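Local coordinates for protein exoglucanase A (Cellulomonas fimi, PDB 7CBD) that hydrolyses beta-1,4-glucosidic linkages in cellulose with inversion of anomeric configuration, releasing cellobiose from non-reducing chain ends, this being its family 6 catalytic domain, at residues V14-P19 / V77-A82; G47-V52 / R344-T349; I191-S196 / I271-H276; T210-V215 / D227-D232; N408-L411 / W415-E418. All coordinates share one frame; numbering follows the deposited sequence.

Contact 1. Residues V14-P19 / V77-A82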
# COMPACT_ATOMS: atom_id res chain seq x y z
N VAL A 14 -1.42 10.57 16.66
CA VAL A 14 -0.87 11.18 15.46
C VAL A 14 -0.04 10.12 14.74
O VAL A 14 0.28 9.08 15.29
CB VAL A 14 -0.04 12.45 15.81
CG1 VAL A 14 1.17 12.09 16.64
CG2 VAL A 14 0.34 13.24 14.58
N GLN A 15 0.32 10.40 13.48
CA GLN A 15 1.17 9.52 12.71
C GLN A 15 2.48 10.21 12.34
O GLN A 15 2.52 11.42 12.11
CB GLN A 15 0.47 9.03 11.43
CG GLN A 15 -0.79 8.23 11.71
CD GLN A 15 -1.39 7.67 10.43
OE1 GLN A 15 -0.69 7.04 9.63
NE2 GLN A 15 -2.68 7.90 10.23
N TYR A 16 3.56 9.43 12.28
CA TYR A 16 4.88 9.96 11.95
C TYR A 16 4.89 10.58 10.56
O TYR A 16 4.41 9.97 9.60
CB TYR A 16 5.89 8.82 11.97
CG TYR A 16 7.29 9.18 11.53
CD1 TYR A 16 8.10 9.98 12.31
CD2 TYR A 16 7.83 8.67 10.34
CE1 TYR A 16 9.40 10.29 11.93
CE2 TYR A 16 9.12 8.97 9.95
CZ TYR A 16 9.91 9.78 10.76
OH TYR A 16 11.20 10.09 10.40
N VAL A 17 5.50 11.75 10.45
CA VAL A 17 5.75 12.40 9.16
C VAL A 17 7.24 12.28 8.85
O VAL A 17 8.09 12.68 9.66
CB VAL A 17 5.27 13.86 9.17
CG1 VAL A 17 5.57 14.53 7.84
CG2 VAL A 17 3.78 13.90 9.45
N ASN A 18 7.56 11.72 7.68
CA ASN A 18 8.93 11.42 7.28
C ASN A 18 9.58 12.66 6.69
O ASN A 18 9.20 13.10 5.60
CB ASN A 18 8.88 10.27 6.26
CG ASN A 18 10.23 9.93 5.68
OD1 ASN A 18 11.24 10.58 5.96
ND2 ASN A 18 10.26 8.89 4.85
N PRO A 19 10.56 13.26 7.38
CA PRO A 19 11.14 14.52 6.87
C PRO A 19 11.90 14.35 5.57
O PRO A 19 12.03 15.33 4.81
CB PRO A 19 12.06 14.98 8.01
CG PRO A 19 12.42 13.71 8.70
CD PRO A 19 11.22 12.80 8.61
N VAL A 77 10.19 9.63 18.13
CA VAL A 77 10.02 9.97 19.55
C VAL A 77 9.95 11.48 19.75
O VAL A 77 9.17 11.96 20.58
CB VAL A 77 10.91 9.21 20.57
CG1 VAL A 77 11.62 7.99 20.02
CG2 VAL A 77 11.77 10.14 21.47
N ALA A 78 10.71 12.25 18.97
CA ALA A 78 10.62 13.71 19.10
C ALA A 78 9.25 14.22 18.67
O ALA A 78 8.67 15.10 19.33
CB ALA A 78 11.74 14.39 18.30
N GLN A 79 8.71 13.68 17.58
CA GLN A 79 7.38 14.09 17.13
C GLN A 79 6.31 13.72 18.14
O GLN A 79 5.37 14.50 18.37
CB GLN A 79 7.07 13.47 15.76
CG GLN A 79 7.86 14.10 14.63
CD GLN A 79 7.56 13.46 13.28
OE1 GLN A 79 6.44 13.00 13.03
NE2 GLN A 79 8.55 13.43 12.40
N GLN A 80 6.43 12.56 18.78
CA GLN A 80 5.47 12.16 19.81
C GLN A 80 5.50 13.13 20.99
O GLN A 80 4.44 13.53 21.50
CB GLN A 80 5.75 10.73 20.27
CG GLN A 80 4.66 10.14 21.17
CD GLN A 80 4.77 10.63 22.60
OE1 GLN A 80 5.87 10.70 23.16
NE2 GLN A 80 3.64 11.02 23.18
N LYS A 81 6.70 13.51 21.43
CA LYS A 81 6.81 14.48 22.52
C LYS A 81 6.10 15.78 22.18
O LYS A 81 5.40 16.36 23.03
CB LYS A 81 8.29 14.79 22.79
CG LYS A 81 9.13 13.62 23.22
CD LYS A 81 8.64 13.06 24.51
CE LYS A 81 9.58 11.98 25.04
NZ LYS A 81 9.22 11.63 26.43
N ALA A 82 6.27 16.27 20.95
CA ALA A 82 5.65 17.54 20.57
C ALA A 82 4.13 17.41 20.46
O ALA A 82 3.41 18.38 20.68
CB ALA A 82 6.27 18.06 19.28
O HOH W 1 3.81 13.71 13.26
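The Gln79 carboxamide lies alongside the Tyr16 ring, nearly parallel to it, with only 9° between the two planes and NE2 3.3 Å from Tyr16 CE1. The same amide grips the next residue with both its ends. Val17 N donates to Gln79 OE1 at 3.0 Å on a lone pair and in the carbonyl plane, almost straight; Gln79 NE2 returns a bond to Val17 O at 2.9 Å. With an N-H and a C=O both engaged, the amide cannot easily flip. Beyond CG the Gln79 chain is fully extended (chi2 179°), which carries the group out from the helix as far as the loop just past strand 14-15. OE1 has a second donor, a water at 2.7 Å from Gln79 OE1 that also donates to Gln15 O, so the bridge reaches two residues further back. Shortened to alanine, this position would probably leave Val17 N and O without their side-chain partners and take the flat group from beside Tyr16. The tyrosine ring is also held from its far end, its hydroxyl bonding to His72 and Asn75 of the same helix. Helix 69-83 is thereby stitched to the chain leaving strand 14-15, which pairs in parallel with strand 87-93: a helix packed against the edge of the parallel sheet in the family 6 alpha/beta barrel.

Contact 2. Residues G47-V52 / R344-T349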
# COMPACT_ATOMS: atom_id res chain seq x y z
N GLY A 47 3.07 17.68 4.32
CA GLY A 47 2.80 17.58 5.74
C GLY A 47 2.14 16.29 6.17
O GLY A 47 1.89 16.12 7.36
N GLN A 48 1.87 15.37 5.24
CA GLN A 48 1.11 14.17 5.56
C GLN A 48 2.02 13.01 5.94
O GLN A 48 3.16 12.93 5.48
CB GLN A 48 0.25 13.78 4.37
CG GLN A 48 -0.83 14.82 4.10
CD GLN A 48 -1.73 14.99 5.31
OE1 GLN A 48 -2.32 14.03 5.77
NE2 GLN A 48 -1.80 16.21 5.84
N PRO A 49 1.52 12.09 6.77
CA PRO A 49 2.33 10.95 7.23
C PRO A 49 2.36 9.82 6.21
O PRO A 49 1.32 9.42 5.68
CB PRO A 49 1.61 10.51 8.51
CG PRO A 49 0.18 10.84 8.24
CD PRO A 49 0.20 12.12 7.43
N THR A 50 3.56 9.28 5.97
CA THR A 50 3.77 8.16 5.07
C THR A 50 4.63 7.11 5.76
O THR A 50 5.39 7.41 6.69
CB THR A 50 4.49 8.60 3.78
OG1 THR A 50 5.71 9.28 4.12
CG2 THR A 50 3.62 9.52 2.95
N ALA A 51 4.51 5.87 5.30
CA ALA A 51 5.29 4.79 5.90
C ALA A 51 6.73 4.82 5.41
O ALA A 51 7.02 5.21 4.28
CB ALA A 51 4.67 3.43 5.56
N VAL A 52 7.63 4.37 6.28
CA VAL A 52 9.03 4.17 5.94
C VAL A 52 9.21 2.71 5.54
O VAL A 52 8.87 1.80 6.31
CB VAL A 52 9.94 4.54 7.12
CG1 VAL A 52 11.37 4.13 6.83
CG2 VAL A 52 9.83 6.04 7.40
N ARG A 344 -7.73 9.81 0.01
CA ARG A 344 -8.01 10.43 1.30
C ARG A 344 -6.73 10.60 2.12
O ARG A 344 -5.88 9.71 2.16
CB ARG A 344 -8.99 9.57 2.08
CG ARG A 344 -10.42 9.62 1.56
CD ARG A 344 -11.17 10.79 2.16
NE ARG A 344 -11.36 10.67 3.60
CZ ARG A 344 -12.40 10.07 4.18
NH1 ARG A 344 -13.36 9.52 3.44
NH2 ARG A 344 -12.48 10.02 5.51
N PHE A 345 -6.61 11.74 2.78
CA PHE A 345 -5.48 11.95 3.66
C PHE A 345 -5.54 10.96 4.83
O PHE A 345 -6.62 10.53 5.24
CB PHE A 345 -5.49 13.38 4.21
CG PHE A 345 -4.93 14.41 3.25
CD1 PHE A 345 -4.79 14.15 1.89
CD2 PHE A 345 -4.54 15.65 3.73
CE1 PHE A 345 -4.27 15.11 1.03
CE2 PHE A 345 -4.01 16.60 2.88
CZ PHE A 345 -3.88 16.34 1.53
N PRO A 346 -4.39 10.57 5.37
CA PRO A 346 -4.39 9.67 6.53
C PRO A 346 -5.27 10.19 7.66
O PRO A 346 -5.34 11.40 7.92
CB PRO A 346 -2.91 9.64 6.93
CG PRO A 346 -2.19 9.82 5.60
CD PRO A 346 -3.03 10.84 4.87
N GLU A 347 -5.95 9.27 8.33
CA GLU A 347 -6.98 9.66 9.29
C GLU A 347 -7.30 8.47 10.18
O GLU A 347 -7.54 7.37 9.70
CB GLU A 347 -8.25 10.09 8.54
CG GLU A 347 -9.39 10.53 9.43
CD GLU A 347 -10.66 10.81 8.65
OE1 GLU A 347 -10.62 10.78 7.41
OE2 GLU A 347 -11.71 11.05 9.28
N ALA A 348 -7.32 8.71 11.49
CA ALA A 348 -7.69 7.67 12.43
C ALA A 348 -9.20 7.43 12.38
O ALA A 348 -9.98 8.36 12.21
CB ALA A 348 -7.31 8.09 13.84
N THR A 349 -9.59 6.16 12.52
CA THR A 349 -10.97 5.72 12.68
C THR A 349 -11.96 6.51 11.81
O THR A 349 -12.86 7.17 12.34
CB THR A 349 -11.40 5.74 14.15
OG1 THR A 349 -11.24 7.07 14.69
CG2 THR A 349 -10.57 4.77 14.96
O HOH W 2 -3.23 13.36 8.21
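Gln48 lies across the Phe345 ring, its chain running roughly perpendicular to the aromatic side chain. CG sits over one face, displaced toward the rim, and makes a CH-pi contact 4.0 Å from the ring centroid, 20° off the normal. The amide follows the ring rather than standing up from it: the two planes are stacked 28° apart, with Gln48 CD 3.3 Å from Phe345 CD2. A bend at the second torsion of Gln48 (chi2 -59°) folds the carboxamide back onto the ring. That fold also turns OE1 toward the next residue, where it lies 3.4 Å from Pro346 CD. A water donates to both Gln48 OE1, at 2.7 Å, and Pro346 O, so the polar end of the glutamine is tied to the opposite backbone without a direct bond.

Next along, two proline rings meet obliquely. Pro49 CG comes 3.6 Å from Pro346 CB, and Pro346 CG touches Pro49 O at 3.5 Å. Trp363 backs this group, meeting the Phe345 ring steeply and touching Gln48 and Pro346, while Gln15 packs on both prolines. Within 344-349, Arg344 NH2 forms a salt bridge with Glu347 OE1, linking the residue at the start of the segment to strand 347-348. That strand runs antiparallel to 358-362, whereas 47-52 leads into strand 52-54, with Ala51 bonded through its backbone to Trp363, just past 358-362; this is consistent with the seam of the family 6 barrel, where strands 52-54 and 358-362 approach each other.

Contact 3. Residues I191-S196 / I271-H276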
# COMPACT_ATOMS: atom_id res chain seq x y z
N ILE A 191 -1.03 -7.42 8.63
CA ILE A 191 -0.71 -8.32 7.52
C ILE A 191 -1.30 -7.75 6.23
O ILE A 191 -2.46 -7.33 6.19
CB ILE A 191 -1.24 -9.73 7.82
CG1 ILE A 191 -0.32 -10.44 8.83
CG2 ILE A 191 -1.41 -10.54 6.53
CD1 ILE A 191 0.94 -11.04 8.21
N ASP A 192 -0.50 -7.74 5.17
CA ASP A 192 -0.99 -7.25 3.89
C ASP A 192 -2.02 -8.22 3.30
O ASP A 192 -1.83 -9.44 3.32
CB ASP A 192 0.18 -7.13 2.91
CG ASP A 192 -0.26 -6.57 1.59
OD1 ASP A 192 -0.28 -5.33 1.49
OD2 ASP A 192 -0.62 -7.36 0.69
N ILE A 193 -3.10 -7.66 2.75
CA ILE A 193 -4.15 -8.49 2.16
C ILE A 193 -4.43 -8.12 0.71
O ILE A 193 -5.55 -8.28 0.22
CB ILE A 193 -5.44 -8.53 3.02
CG1 ILE A 193 -6.05 -7.13 3.18
CG2 ILE A 193 -5.16 -9.18 4.35
CD1 ILE A 193 -7.50 -7.16 3.56
N GLY A 194 -3.41 -7.67 -0.02
CA GLY A 194 -3.66 -7.37 -1.42
C GLY A 194 -4.72 -6.30 -1.56
O GLY A 194 -4.78 -5.34 -0.78
N HIS A 195 -5.58 -6.46 -2.57
CA HIS A 195 -6.65 -5.51 -2.84
C HIS A 195 -7.76 -6.24 -3.58
O HIS A 195 -7.59 -7.38 -4.00
CB HIS A 195 -6.15 -4.31 -3.65
CG HIS A 195 -5.71 -4.66 -5.03
ND1 HIS A 195 -6.43 -4.31 -6.16
CD2 HIS A 195 -4.62 -5.34 -5.48
CE1 HIS A 195 -5.80 -4.76 -7.23
NE2 HIS A 195 -4.70 -5.38 -6.85
N SER A 196 -8.89 -5.55 -3.77
CA SER A 196 -10.05 -6.23 -4.34
C SER A 196 -9.82 -6.69 -5.78
O SER A 196 -10.42 -7.67 -6.21
CB SER A 196 -11.30 -5.35 -4.27
OG SER A 196 -11.10 -4.09 -4.89
N ILE A 271 -13.49 -0.33 0.36
CA ILE A 271 -14.46 -0.39 1.45
C ILE A 271 -15.18 -1.73 1.43
O ILE A 271 -15.29 -2.42 2.45
CB ILE A 271 -15.45 0.79 1.37
CG1 ILE A 271 -14.74 2.11 1.74
CG2 ILE A 271 -16.67 0.55 2.26
CD1 ILE A 271 -14.14 2.12 3.13
N ASP A 272 -15.66 -2.14 0.26
CA ASP A 272 -16.36 -3.42 0.18
C ASP A 272 -15.41 -4.58 0.42
O ASP A 272 -15.78 -5.57 1.06
CB ASP A 272 -17.08 -3.54 -1.17
CG ASP A 272 -18.19 -2.50 -1.33
OD1 ASP A 272 -18.61 -1.91 -0.31
OD2 ASP A 272 -18.64 -2.27 -2.46
N TYR A 273 -14.17 -4.46 -0.07
CA TYR A 273 -13.20 -5.54 0.09
C TYR A 273 -12.82 -5.74 1.55
O TYR A 273 -12.76 -6.87 2.03
CB TYR A 273 -11.97 -5.25 -0.78
CG TYR A 273 -10.90 -6.30 -0.64
CD1 TYR A 273 -11.14 -7.63 -0.99
CD2 TYR A 273 -9.64 -5.97 -0.15
CE1 TYR A 273 -10.16 -8.59 -0.83
CE2 TYR A 273 -8.66 -6.92 0.01
CZ TYR A 273 -8.93 -8.23 -0.33
OH TYR A 273 -7.97 -9.20 -0.17
N THR A 274 -12.57 -4.65 2.29
CA THR A 274 -12.22 -4.80 3.70
C THR A 274 -13.37 -5.38 4.51
O THR A 274 -13.15 -6.18 5.43
CB THR A 274 -11.71 -3.48 4.30
OG1 THR A 274 -12.63 -2.42 4.01
CG2 THR A 274 -10.33 -3.12 3.76
N ALA A 275 -14.62 -5.01 4.19
CA ALA A 275 -15.76 -5.62 4.87
C ALA A 275 -15.84 -7.11 4.57
O ALA A 275 -16.08 -7.93 5.46
CB ALA A 275 -17.06 -4.92 4.46
N HIS A 276 -15.62 -7.47 3.31
CA HIS A 276 -15.64 -8.86 2.87
C HIS A 276 -14.57 -9.68 3.59
O HIS A 276 -14.85 -10.74 4.16
CB HIS A 276 -15.40 -8.85 1.36
CG HIS A 276 -15.45 -10.18 0.68
ND1 HIS A 276 -15.08 -10.34 -0.64
CD2 HIS A 276 -15.83 -11.41 1.11
CE1 HIS A 276 -15.23 -11.60 -0.99
NE2 HIS A 276 -15.69 -12.27 0.06
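Tyr273 fills the tight part of this contact, reaching from the helix across the loop that follows strand 187-192. With CG anti to the backbone N (chi1 178°), its ring extends away from the helix and puts OH 2.6 Å from Ile193 O, to which it donates. The bond is short and nearly along the C=O axis, at 161°, and the acceptor lies at the ring edge, in plane, which orients the O-H. One ring face is laid against backbone: Ser196 N and His195 C stand over it, both toward the rim, limiting its turning. At the root of the side chain, Ser196 CB packs 3.6 Å from Tyr273 CB, and near the hydroxyl end Ile193 CD1 comes 3.7 Å from Tyr273 CE2.

The other side of the helix is looser. Asp272, Ala275 and His276 take no part in this packing and are partly exposed; His276 turns instead to Asp267.

Inside the loop, Asp192 OD2 accepts from Gly194 N at 2.9 Å in an Asx turn, the N-H approaching from above the carboxylate plane. Ser196 OG bonds to Glu270 of the same helix as Tyr273, and His195 ND1 to Thr237. Gly194 lies about 7 Å from the side chain of Asp149, probably the proton donor. Such a loop at the C-terminal end of a parallel strand is where alpha/beta barrels place their active site.

Contact 4. Residues T210-V215 / D227-D232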
# COMPACT_ATOMS: atom_id res chain seq x y z
N THR A 210 -8.22 -18.50 4.78
CA THR A 210 -7.77 -19.75 5.40
C THR A 210 -6.26 -19.78 5.55
O THR A 210 -5.74 -20.19 6.60
CB THR A 210 -8.27 -20.92 4.56
OG1 THR A 210 -9.69 -20.89 4.51
CG2 THR A 210 -7.79 -22.26 5.14
N LEU A 211 -5.53 -19.35 4.52
CA LEU A 211 -4.07 -19.35 4.61
C LEU A 211 -3.58 -18.38 5.68
O LEU A 211 -2.62 -18.68 6.40
CB LEU A 211 -3.45 -19.03 3.25
CG LEU A 211 -1.93 -19.19 3.17
CD1 LEU A 211 -1.55 -19.78 1.81
CD2 LEU A 211 -1.22 -17.88 3.41
N PHE A 212 -4.20 -17.21 5.79
CA PHE A 212 -3.82 -16.29 6.86
C PHE A 212 -4.03 -16.92 8.24
O PHE A 212 -3.20 -16.74 9.14
CB PHE A 212 -4.61 -14.98 6.74
CG PHE A 212 -4.17 -14.11 5.59
CD1 PHE A 212 -2.83 -13.79 5.42
CD2 PHE A 212 -5.09 -13.64 4.67
CE1 PHE A 212 -2.42 -12.99 4.37
CE2 PHE A 212 -4.68 -12.84 3.61
CZ PHE A 212 -3.35 -12.51 3.46
N ALA A 213 -5.12 -17.66 8.41
CA ALA A 213 -5.35 -18.34 9.69
C ALA A 213 -4.29 -19.40 9.95
O ALA A 213 -3.83 -19.55 11.08
CB ALA A 213 -6.75 -18.93 9.74
N GLU A 214 -3.89 -20.15 8.91
CA GLU A 214 -2.82 -21.13 9.09
C GLU A 214 -1.54 -20.45 9.54
O GLU A 214 -0.84 -20.94 10.43
CB GLU A 214 -2.56 -21.87 7.78
CG GLU A 214 -3.69 -22.77 7.36
CD GLU A 214 -3.44 -23.42 6.01
OE1 GLU A 214 -2.32 -23.28 5.47
OE2 GLU A 214 -4.37 -24.07 5.49
N VAL A 215 -1.20 -19.32 8.92
CA VAL A 215 -0.00 -18.59 9.31
C VAL A 215 -0.11 -18.14 10.77
O VAL A 215 0.81 -18.32 11.56
CB VAL A 215 0.26 -17.43 8.35
CG1 VAL A 215 1.37 -16.52 8.88
CG2 VAL A 215 0.61 -17.99 6.97
N ASP A 227 -2.39 -8.08 14.55
CA ASP A 227 -3.32 -7.09 15.08
C ASP A 227 -4.39 -6.69 14.08
O ASP A 227 -5.51 -6.33 14.47
CB ASP A 227 -2.54 -5.86 15.54
CG ASP A 227 -1.66 -6.18 16.71
OD1 ASP A 227 -2.18 -6.30 17.84
OD2 ASP A 227 -0.44 -6.33 16.50
N GLY A 228 -4.09 -6.76 12.79
CA GLY A 228 -5.03 -6.33 11.78
C GLY A 228 -4.48 -6.60 10.40
O GLY A 228 -3.48 -7.31 10.24
N PHE A 229 -5.14 -6.02 9.41
CA PHE A 229 -4.86 -6.29 8.00
C PHE A 229 -4.90 -4.98 7.23
O PHE A 229 -5.65 -4.07 7.58
CB PHE A 229 -5.88 -7.29 7.46
CG PHE A 229 -5.84 -8.60 8.17
CD1 PHE A 229 -5.03 -9.63 7.71
CD2 PHE A 229 -6.56 -8.80 9.34
CE1 PHE A 229 -4.96 -10.83 8.38
CE2 PHE A 229 -6.48 -10.00 10.03
CZ PHE A 229 -5.69 -11.01 9.55
N VAL A 230 -4.09 -4.88 6.18
CA VAL A 230 -4.02 -3.65 5.38
C VAL A 230 -4.18 -3.98 3.90
O VAL A 230 -3.52 -4.90 3.39
CB VAL A 230 -2.73 -2.84 5.66
CG1 VAL A 230 -1.47 -3.69 5.50
CG2 VAL A 230 -2.67 -1.59 4.80
N SER A 231 -5.07 -3.25 3.23
CA SER A 231 -5.33 -3.45 1.81
C SER A 231 -4.84 -2.26 0.99
O SER A 231 -4.61 -1.16 1.51
CB SER A 231 -6.81 -3.71 1.53
OG SER A 231 -7.54 -2.51 1.39
N ASP A 232 -4.67 -2.52 -0.31
CA ASP A 232 -4.37 -1.52 -1.32
C ASP A 232 -2.95 -0.97 -1.21
O ASP A 232 -2.66 0.07 -1.84
CB ASP A 232 -5.38 -0.35 -1.30
CG ASP A 232 -5.88 0.06 -2.68
OD1 ASP A 232 -5.65 -0.65 -3.68
OD2 ASP A 232 -6.57 1.11 -2.73
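Helix 202-218 stands off strand 228-231 with two aromatic residues filling the gap: the nearest CA atoms, those of Phe212 and Phe229, are 10.1 Å apart. Both phenylalanines point their side chains into this gap, and they alone bridge the two segments. The pair is edge-to-face, the edge of Phe229 directed at the face of Phe212, with ring centroids 5.9 Å apart. The planes meet at 61°, so the T is tilted rather than upright. The nearest approach, Phe229 CE1 to Phe212 CG, is 4.4 Å, a comfortable van der Waals distance. On the helix, CG of Phe212 is anti to the carbonyl carbon and beside the backbone N (chi1 -73°), which sends the ring inward toward the sheet.

Neighbouring apolar groups complete the layer. Ile191 and Ile193, from the adjoining strand 187-192 and the loop after it, press on these rings. Leu281 of helix 270-283 touches both phenylalanines, and Phe286 makes a further edge-to-face pair with Phe229. Strand 187-192, helix 202-218 and strand 228-231 follow one another, the two strands adjacent and parallel, so the rings pack the helix of a beta-alpha-beta crossover onto its own sheet.

With no polar atom in the pair, cohesion comes from dispersion, from burial of hydrocarbon surface, and probably from the slightly positive ring edge of Phe229 facing the electron-rich face of Phe212. The contact thus rests on ring shape and tilt, with no hydrogen bond or salt bridge between the two segments.

Contact 5. Residues N408-L411 / W415-E418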
# COMPACT_ATOMS: atom_id res chain seq x y z
N ASN A 408 8.82 6.78 -18.76
CA ASN A 408 9.92 7.53 -18.15
C ASN A 408 9.97 7.35 -16.63
O ASN A 408 10.29 8.28 -15.89
CB ASN A 408 9.91 9.00 -18.56
CG ASN A 408 10.20 9.18 -20.02
OD1 ASN A 408 11.19 8.65 -20.53
ND2 ASN A 408 9.34 9.92 -20.72
N ALA A 409 9.69 6.13 -16.17
CA ALA A 409 9.64 5.83 -14.74
C ALA A 409 11.02 5.41 -14.24
O ALA A 409 11.66 4.57 -14.87
CB ALA A 409 8.66 4.69 -14.48
N PRO A 410 11.47 5.93 -13.10
CA PRO A 410 12.74 5.48 -12.51
C PRO A 410 12.53 4.22 -11.68
O PRO A 410 11.43 3.69 -11.58
CB PRO A 410 13.12 6.67 -11.63
CG PRO A 410 11.81 7.19 -11.14
CD PRO A 410 10.83 6.99 -12.30
N LEU A 411 13.62 3.75 -11.07
CA LEU A 411 13.57 2.55 -10.24
C LEU A 411 12.61 2.75 -9.08
O LEU A 411 12.32 3.87 -8.66
CB LEU A 411 14.95 2.26 -9.65
CG LEU A 411 16.11 1.90 -10.59
CD1 LEU A 411 17.39 1.68 -9.79
CD2 LEU A 411 15.77 0.67 -11.43
N TRP A 415 12.20 9.22 -7.05
CA TRP A 415 11.21 10.26 -7.30
C TRP A 415 10.78 10.26 -8.75
O TRP A 415 11.61 10.28 -9.67
CB TRP A 415 11.77 11.63 -6.93
CG TRP A 415 10.69 12.63 -6.93
CD1 TRP A 415 10.41 13.55 -7.90
CD2 TRP A 415 9.68 12.78 -5.93
NE1 TRP A 415 9.30 14.27 -7.56
CE2 TRP A 415 8.83 13.82 -6.36
CE3 TRP A 415 9.41 12.14 -4.71
CZ2 TRP A 415 7.74 14.23 -5.61
CZ3 TRP A 415 8.33 12.56 -3.97
CH2 TRP A 415 7.50 13.60 -4.42
N PHE A 416 9.47 10.26 -8.97
CA PHE A 416 8.88 10.16 -10.31
C PHE A 416 8.16 11.48 -10.57
O PHE A 416 6.99 11.65 -10.21
CB PHE A 416 7.93 8.97 -10.33
CG PHE A 416 7.53 8.52 -11.71
CD1 PHE A 416 6.89 7.30 -11.87
CD2 PHE A 416 7.78 9.29 -12.84
CE1 PHE A 416 6.49 6.86 -13.12
CE2 PHE A 416 7.38 8.85 -14.11
CZ PHE A 416 6.74 7.64 -14.25
N GLU A 417 8.86 12.40 -11.24
CA GLU A 417 8.42 13.79 -11.35
C GLU A 417 7.03 13.92 -11.96
O GLU A 417 6.13 14.54 -11.38
CB GLU A 417 9.44 14.58 -12.17
CG GLU A 417 9.20 16.08 -12.17
CD GLU A 417 9.69 16.76 -10.90
OE1 GLU A 417 10.22 16.06 -10.02
OE2 GLU A 417 9.55 18.00 -10.78
N GLU A 418 6.85 13.34 -13.16
CA GLU A 418 5.59 13.48 -13.88
C GLU A 418 4.46 12.80 -13.14
O GLU A 418 3.33 13.31 -13.09
CB GLU A 418 5.72 12.88 -15.28
CG GLU A 418 6.79 13.52 -16.13
CD GLU A 418 8.05 12.69 -16.20
OE1 GLU A 418 8.52 12.25 -15.12
OE2 GLU A 418 8.55 12.47 -17.32
O HOH W 3 10.63 10.71 -14.75
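One face of the Phe416 ring carries most of this contact. Ala409 CA lies over it 3.8 Å from the centroid and 25° off the ring normal, and Pro410 CD lies over it too, 3.9 Å from the same centroid; both are CH-pi contacts displaced toward the rim. Ala409 CB adds a close touch at the outer part of the ring, 3.4 Å from Phe416 CE1. The phenylalanine gets there by its first torsion, CG anti to the backbone N (chi1 -165°), which swings the ring across to the facing loop. Beside it, Pro410 CG rests 3.4 Å from Trp415 O, so the proline spans two residues of the opposite segment. A leucine in place of Phe416 would probably leave Pro410 CD and Ala409 CA without the flat surface they rest on.

A water donates to Asn408 O at 2.7 Å and also to Glu418 OE1, but Glu418 is modelled in two conformers and this bridge is doubtful.

Further out, hydrogen bonds from serine side chains and from backbone hold the two segments. Ala409 N is held by Ser374 OG, Pro410 O by Ser370 OG, and Phe416 pairs with Gly368, so both sides lean on the same neighbouring loop. Trp415 turns the other way and packs on helix 19-30. Phe416 itself occupies the N-cap position of helix 417-425. The loop that both sides grip carries Asp371, predicted to be a catalytic residue, whose side chain is about 7 Å from that of Phe416, consistent with a second-shell position beside the family 6 active site.

From the N terminus, contact 1 closes the first loop, joining the end of strand 14-15 to helix 69-83. Before that loop is shut, the chain passes 47-52, which opens contact 2; the two therefore cross, and they touch, Gln15, Tyr16 and Val17 packing on Gly47, Gln48 and Pro49. Contact 2 closes only at 344-349, spanning most of the barrel. Within that span contact 3 ties the loop after strand 187-192 to helix 270-283, and contact 4 sits within contact 3, pairing helix 202-218 with strand 228-231, the neighbour of strand 187-192. Contact 5, a short local closure, follows all of them, across the chain's centre from contacts 3 and 4.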